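Local coordinates for conserved protein (Methanothermobacter thermautotrophicus, PDB 2WNY) that is of unknown function but belongs to the RNA-binding (DUF54) family and is linked to the exosome superoperon, so it probably binds RNA, at residues A[9-23]-A[46-60]. The protein carries 1 engineered substitution. Residues are numbered along the deposited sequence; the frame is centred on the assembly and turned at random.
Sequences HNISYCLMVYGTEDE and GYHGNPITVLRGRLD. Engineered in segment 9-23: Cys-14 (natural residue Arg). With NI (nickel (II) ion), chain C.
Tyr-18 lays its ring beside Ile-52, whose CG2 sits over one face, 3.4 Å from the ring centroid. The hydroxyl reaches the turn before strand 51-59. There Tyr-47 N, near the plane of the ring, donates a fairly straight hydrogen bond to Tyr-18 OH (2.9 Å, 162°). A leucine in place of Tyr-18 would probably leave Tyr-47 N without this acceptor and Ile-52 CG2 without its aromatic cover. His-48, in the same turn, binds nickel through NE2 at 2.0 Å.

At Tyr-13, CG stands between the backbone N and the carbonyl carbon (chi1 65°). This folds the ring over Gly-57, with the glycine CA 3.8 Å from the ring centroid in a CH-pi contact. The Tyr-13 hydroxyl fills the place a CB on Gly-57 would take. On the same face, Val-17 CG2 meets Leu-55 CD1 at 3.6 Å, and helix 23-30 packs on Tyr-13, Leu-15 and Val-17. On the other face, the bent Met-16 puts SD against Ile-52 CD1 (3.7 Å). The engineered Cys-14 rests SG on Val-54 CG1. Asn-10 sets its amide over one face of the Arg-58 guanidinium, toward the rim, the planes 38° apart.

Paired backbone hydrogen bonds join Ile-11 to Leu-59, Tyr-13 to Gly-57, Leu-15 to Leu-55 and Val-17 to Thr-53. This is regular antiparallel pairing of two neighbouring strands in an alpha+beta fold built on an antiparallel sheet, with helices 23-30 and 62-76 packed on the face that carries Tyr-13 and Leu-59.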
# COMPACT_ATOMS: atom_id res chain seq x y z
N HIS A 9 7.12 1.74 -9.98
CA HIS A 9 7.15 3.10 -10.56
C HIS A 9 6.69 4.13 -9.55
O HIS A 9 7.27 5.22 -9.41
CB HIS A 9 6.27 3.12 -11.80
CG HIS A 9 6.84 2.34 -12.94
ND1 HIS A 9 8.07 2.64 -13.50
CD2 HIS A 9 6.36 1.29 -13.64
CE1 HIS A 9 8.32 1.80 -14.48
NE2 HIS A 9 7.30 0.97 -14.60
N ASN A 10 5.63 3.78 -8.85
CA ASN A 10 5.01 4.68 -7.88
C ASN A 10 4.09 3.87 -6.98
O ASN A 10 3.79 2.69 -7.27
CB ASN A 10 4.27 5.80 -8.62
CG ASN A 10 3.06 5.29 -9.41
OD1 ASN A 10 2.12 4.76 -8.83
ND2 ASN A 10 3.08 5.46 -10.72
N ILE A 11 3.65 4.47 -5.88
CA ILE A 11 2.65 3.86 -5.00
C ILE A 11 1.57 4.90 -4.74
O ILE A 11 1.89 6.03 -4.33
CB ILE A 11 3.22 3.46 -3.63
CG1 ILE A 11 4.45 2.57 -3.79
CG2 ILE A 11 2.15 2.74 -2.79
CD1 ILE A 11 5.01 2.04 -2.48
N SER A 12 0.32 4.53 -5.03
CA SER A 12 -0.82 5.33 -4.61
C SER A 12 -1.28 4.73 -3.28
O SER A 12 -1.26 3.50 -3.12
CB SER A 12 -1.96 5.27 -5.63
OG SER A 12 -1.63 5.94 -6.82
N TYR A 13 -1.69 5.57 -2.34
CA TYR A 13 -2.20 5.06 -1.07
C TYR A 13 -3.44 5.82 -0.65
O TYR A 13 -3.65 7.00 -1.02
CB TYR A 13 -1.13 5.07 0.03
CG TYR A 13 -0.66 6.45 0.41
CD1 TYR A 13 -1.38 7.23 1.32
CD2 TYR A 13 0.50 6.98 -0.14
CE1 TYR A 13 -0.97 8.51 1.66
CE2 TYR A 13 0.91 8.25 0.18
CZ TYR A 13 0.18 9.00 1.10
OH TYR A 13 0.60 10.26 1.42
N CYS A 14 -4.30 5.10 0.08
CA CYS A 14 -5.53 5.64 0.57
C CYS A 14 -5.79 5.05 1.97
O CYS A 14 -5.62 3.85 2.17
CB CYS A 14 -6.65 5.22 -0.41
SG CYS A 14 -8.18 5.91 -0.03
N LEU A 15 -6.22 5.88 2.93
CA LEU A 15 -6.75 5.34 4.22
C LEU A 15 -7.70 6.35 4.82
O LEU A 15 -7.77 7.50 4.35
CB LEU A 15 -5.67 4.87 5.20
CG LEU A 15 -4.75 5.84 5.95
CD1 LEU A 15 -4.04 5.09 7.05
CD2 LEU A 15 -3.76 6.52 5.00
N MET A 16 -8.49 5.89 5.78
CA MET A 16 -9.62 6.66 6.24
C MET A 16 -9.47 7.02 7.69
O MET A 16 -8.85 6.28 8.47
CB MET A 16 -10.92 5.89 6.00
CG MET A 16 -10.72 4.74 5.05
SD MET A 16 -12.02 4.52 3.87
CE MET A 16 -11.26 5.36 2.49
N VAL A 17 -10.04 8.16 8.05
CA VAL A 17 -10.09 8.58 9.44
C VAL A 17 -11.56 8.73 9.80
O VAL A 17 -12.24 9.64 9.29
CB VAL A 17 -9.39 9.92 9.69
CG1 VAL A 17 -9.37 10.25 11.19
CG2 VAL A 17 -7.95 9.91 9.13
N TYR A 18 -12.03 7.86 10.69
CA TYR A 18 -13.40 7.93 11.17
C TYR A 18 -13.51 8.94 12.32
O TYR A 18 -12.50 9.45 12.83
CB TYR A 18 -13.92 6.53 11.53
CG TYR A 18 -14.18 5.71 10.28
CD1 TYR A 18 -15.44 5.68 9.69
CD2 TYR A 18 -13.14 5.01 9.66
CE1 TYR A 18 -15.68 4.96 8.53
CE2 TYR A 18 -13.37 4.30 8.48
CZ TYR A 18 -14.63 4.28 7.92
OH TYR A 18 -14.85 3.59 6.77
N GLY A 19 -14.74 9.25 12.70
CA GLY A 19 -15.00 10.31 13.67
C GLY A 19 -14.32 10.07 15.01
O GLY A 19 -13.83 11.00 15.61
N THR A 20 -14.29 8.82 15.49
CA THR A 20 -13.65 8.55 16.78
C THR A 20 -12.14 8.43 16.69
O THR A 20 -11.48 8.31 17.71
CB THR A 20 -14.15 7.25 17.41
OG1 THR A 20 -13.83 6.15 16.54
CG2 THR A 20 -15.66 7.36 17.68
N GLU A 21 -11.59 8.42 15.48
CA GLU A 21 -10.14 8.25 15.33
C GLU A 21 -9.31 9.50 15.52
O GLU A 21 -9.76 10.62 15.24
CB GLU A 21 -9.81 7.59 14.01
CG GLU A 21 -10.30 6.14 13.94
CD GLU A 21 -9.86 5.51 12.66
OE1 GLU A 21 -10.38 5.92 11.59
OE2 GLU A 21 -8.97 4.64 12.71
N ASP A 22 -8.08 9.29 16.00
CA ASP A 22 -7.12 10.36 16.17
C ASP A 22 -6.36 10.42 14.85
O ASP A 22 -5.65 9.49 14.54
CB ASP A 22 -6.16 9.99 17.31
CG ASP A 22 -5.20 11.13 17.67
OD1 ASP A 22 -4.54 11.69 16.78
OD2 ASP A 22 -5.10 11.44 18.86
N GLU A 23 -6.53 11.49 14.07
CA GLU A 23 -5.80 11.54 12.78
C GLU A 23 -4.27 11.35 12.92
O GLU A 23 -3.64 10.74 12.05
CB GLU A 23 -6.10 12.84 12.00
CG GLU A 23 -5.51 12.84 10.57
CD GLU A 23 -5.62 14.18 9.87
OE1 GLU A 23 -6.72 14.51 9.43
OE2 GLU A 23 -4.60 14.91 9.77
N GLY A 46 -17.42 6.94 4.46
CA GLY A 46 -16.83 5.61 4.50
C GLY A 46 -17.88 4.54 4.78
O GLY A 46 -19.04 4.65 4.38
N TYR A 47 -17.44 3.51 5.49
CA TYR A 47 -18.28 2.42 5.93
C TYR A 47 -19.55 2.94 6.57
O TYR A 47 -19.50 3.85 7.42
CB TYR A 47 -17.47 1.60 6.94
CG TYR A 47 -18.07 0.29 7.38
CD1 TYR A 47 -17.99 -0.85 6.57
CD2 TYR A 47 -18.65 0.17 8.64
CE1 TYR A 47 -18.51 -2.08 7.01
CE2 TYR A 47 -19.17 -1.05 9.08
CZ TYR A 47 -19.09 -2.16 8.27
OH TYR A 47 -19.63 -3.35 8.72
N HIS A 48 -20.68 2.41 6.11
CA HIS A 48 -22.01 2.76 6.62
C HIS A 48 -22.38 4.23 6.47
O HIS A 48 -23.24 4.76 7.19
CB HIS A 48 -22.15 2.30 8.09
CG HIS A 48 -22.29 0.82 8.23
ND1 HIS A 48 -22.50 0.20 9.45
CD2 HIS A 48 -22.29 -0.17 7.31
CE1 HIS A 48 -22.63 -1.10 9.27
NE2 HIS A 48 -22.50 -1.36 7.98
N GLY A 49 -21.73 4.90 5.52
CA GLY A 49 -22.01 6.31 5.24
C GLY A 49 -21.48 7.25 6.31
O GLY A 49 -21.85 8.44 6.35
N ASN A 50 -20.61 6.74 7.17
CA ASN A 50 -19.97 7.56 8.19
C ASN A 50 -18.98 8.55 7.58
O ASN A 50 -18.26 8.22 6.64
CB ASN A 50 -19.34 6.67 9.26
CG ASN A 50 -20.42 5.97 10.09
OD1 ASN A 50 -20.50 4.73 10.14
ND2 ASN A 50 -21.27 6.76 10.71
N PRO A 51 -19.01 9.81 8.07
CA PRO A 51 -18.15 10.81 7.46
C PRO A 51 -16.72 10.49 7.83
O PRO A 51 -16.43 10.11 8.96
CB PRO A 51 -18.60 12.14 8.09
CG PRO A 51 -19.38 11.76 9.32
CD PRO A 51 -19.80 10.33 9.20
N ILE A 52 -15.84 10.60 6.84
CA ILE A 52 -14.43 10.31 7.05
C ILE A 52 -13.60 11.41 6.42
O ILE A 52 -14.08 12.18 5.56
CB ILE A 52 -14.00 8.98 6.40
CG1 ILE A 52 -14.32 8.97 4.89
CG2 ILE A 52 -14.68 7.80 7.12
CD1 ILE A 52 -13.80 7.74 4.12
N THR A 53 -12.36 11.52 6.88
CA THR A 53 -11.34 12.17 6.11
C THR A 53 -10.65 11.05 5.37
O THR A 53 -10.26 10.05 5.97
CB THR A 53 -10.32 12.90 6.98
OG1 THR A 53 -10.98 13.94 7.69
CG2 THR A 53 -9.26 13.56 6.10
N VAL A 54 -10.51 11.20 4.06
CA VAL A 54 -9.66 10.28 3.30
C VAL A 54 -8.27 10.90 3.23
O VAL A 54 -8.13 12.07 2.87
CB VAL A 54 -10.21 10.04 1.86
CG1 VAL A 54 -9.17 9.38 0.97
CG2 VAL A 54 -11.45 9.19 1.93
N LEU A 55 -7.27 10.11 3.60
CA LEU A 55 -5.87 10.50 3.42
C LEU A 55 -5.33 9.77 2.21
O LEU A 55 -5.27 8.54 2.22
CB LEU A 55 -5.05 10.12 4.67
CG LEU A 55 -5.58 10.75 5.97
CD1 LEU A 55 -4.93 10.07 7.20
CD2 LEU A 55 -5.36 12.28 6.00
N ARG A 56 -4.98 10.53 1.18
CA ARG A 56 -4.52 9.98 -0.09
C ARG A 56 -3.17 10.56 -0.51
O ARG A 56 -2.83 11.69 -0.17
CB ARG A 56 -5.51 10.37 -1.19
CG ARG A 56 -6.68 9.47 -1.38
CD ARG A 56 -7.46 9.94 -2.62
NE ARG A 56 -8.91 9.83 -2.44
CZ ARG A 56 -9.67 8.83 -2.88
NH1 ARG A 56 -9.13 7.82 -3.55
NH2 ARG A 56 -10.98 8.85 -2.65
N GLY A 57 -2.42 9.80 -1.30
CA GLY A 57 -1.19 10.30 -1.88
C GLY A 57 -0.79 9.42 -3.03
O GLY A 57 -1.26 8.28 -3.17
N ARG A 58 0.05 9.99 -3.89
CA ARG A 58 0.77 9.24 -4.91
C ARG A 58 2.23 9.60 -4.70
O ARG A 58 2.64 10.78 -4.75
CB ARG A 58 0.27 9.58 -6.31
CG ARG A 58 0.73 8.57 -7.37
CD ARG A 58 0.37 9.08 -8.75
NE ARG A 58 1.33 8.69 -9.79
CZ ARG A 58 2.61 9.05 -9.84
NH1 ARG A 58 3.16 9.80 -8.87
NH2 ARG A 58 3.38 8.64 -10.85
N LEU A 59 2.99 8.56 -4.38
CA LEU A 59 4.38 8.70 -4.02
C LEU A 59 5.23 8.17 -5.17
O LEU A 59 5.00 7.05 -5.63
CB LEU A 59 4.61 7.87 -2.76
CG LEU A 59 6.06 7.69 -2.34
CD1 LEU A 59 6.48 8.86 -1.48
CD2 LEU A 59 6.23 6.36 -1.60
N ASP A 60 6.19 8.96 -5.65
CA ASP A 60 7.15 8.47 -6.61
C ASP A 60 8.60 8.86 -6.26
O ASP A 60 9.51 8.63 -7.05
CB ASP A 60 6.77 8.90 -8.04
CG ASP A 60 7.09 10.37 -8.34
OD1 ASP A 60 7.20 11.18 -7.39
OD2 ASP A 60 7.20 10.72 -9.53
NI NI C . -22.91 -3.03 6.92
O HOH W 1 -17.02 8.59 11.15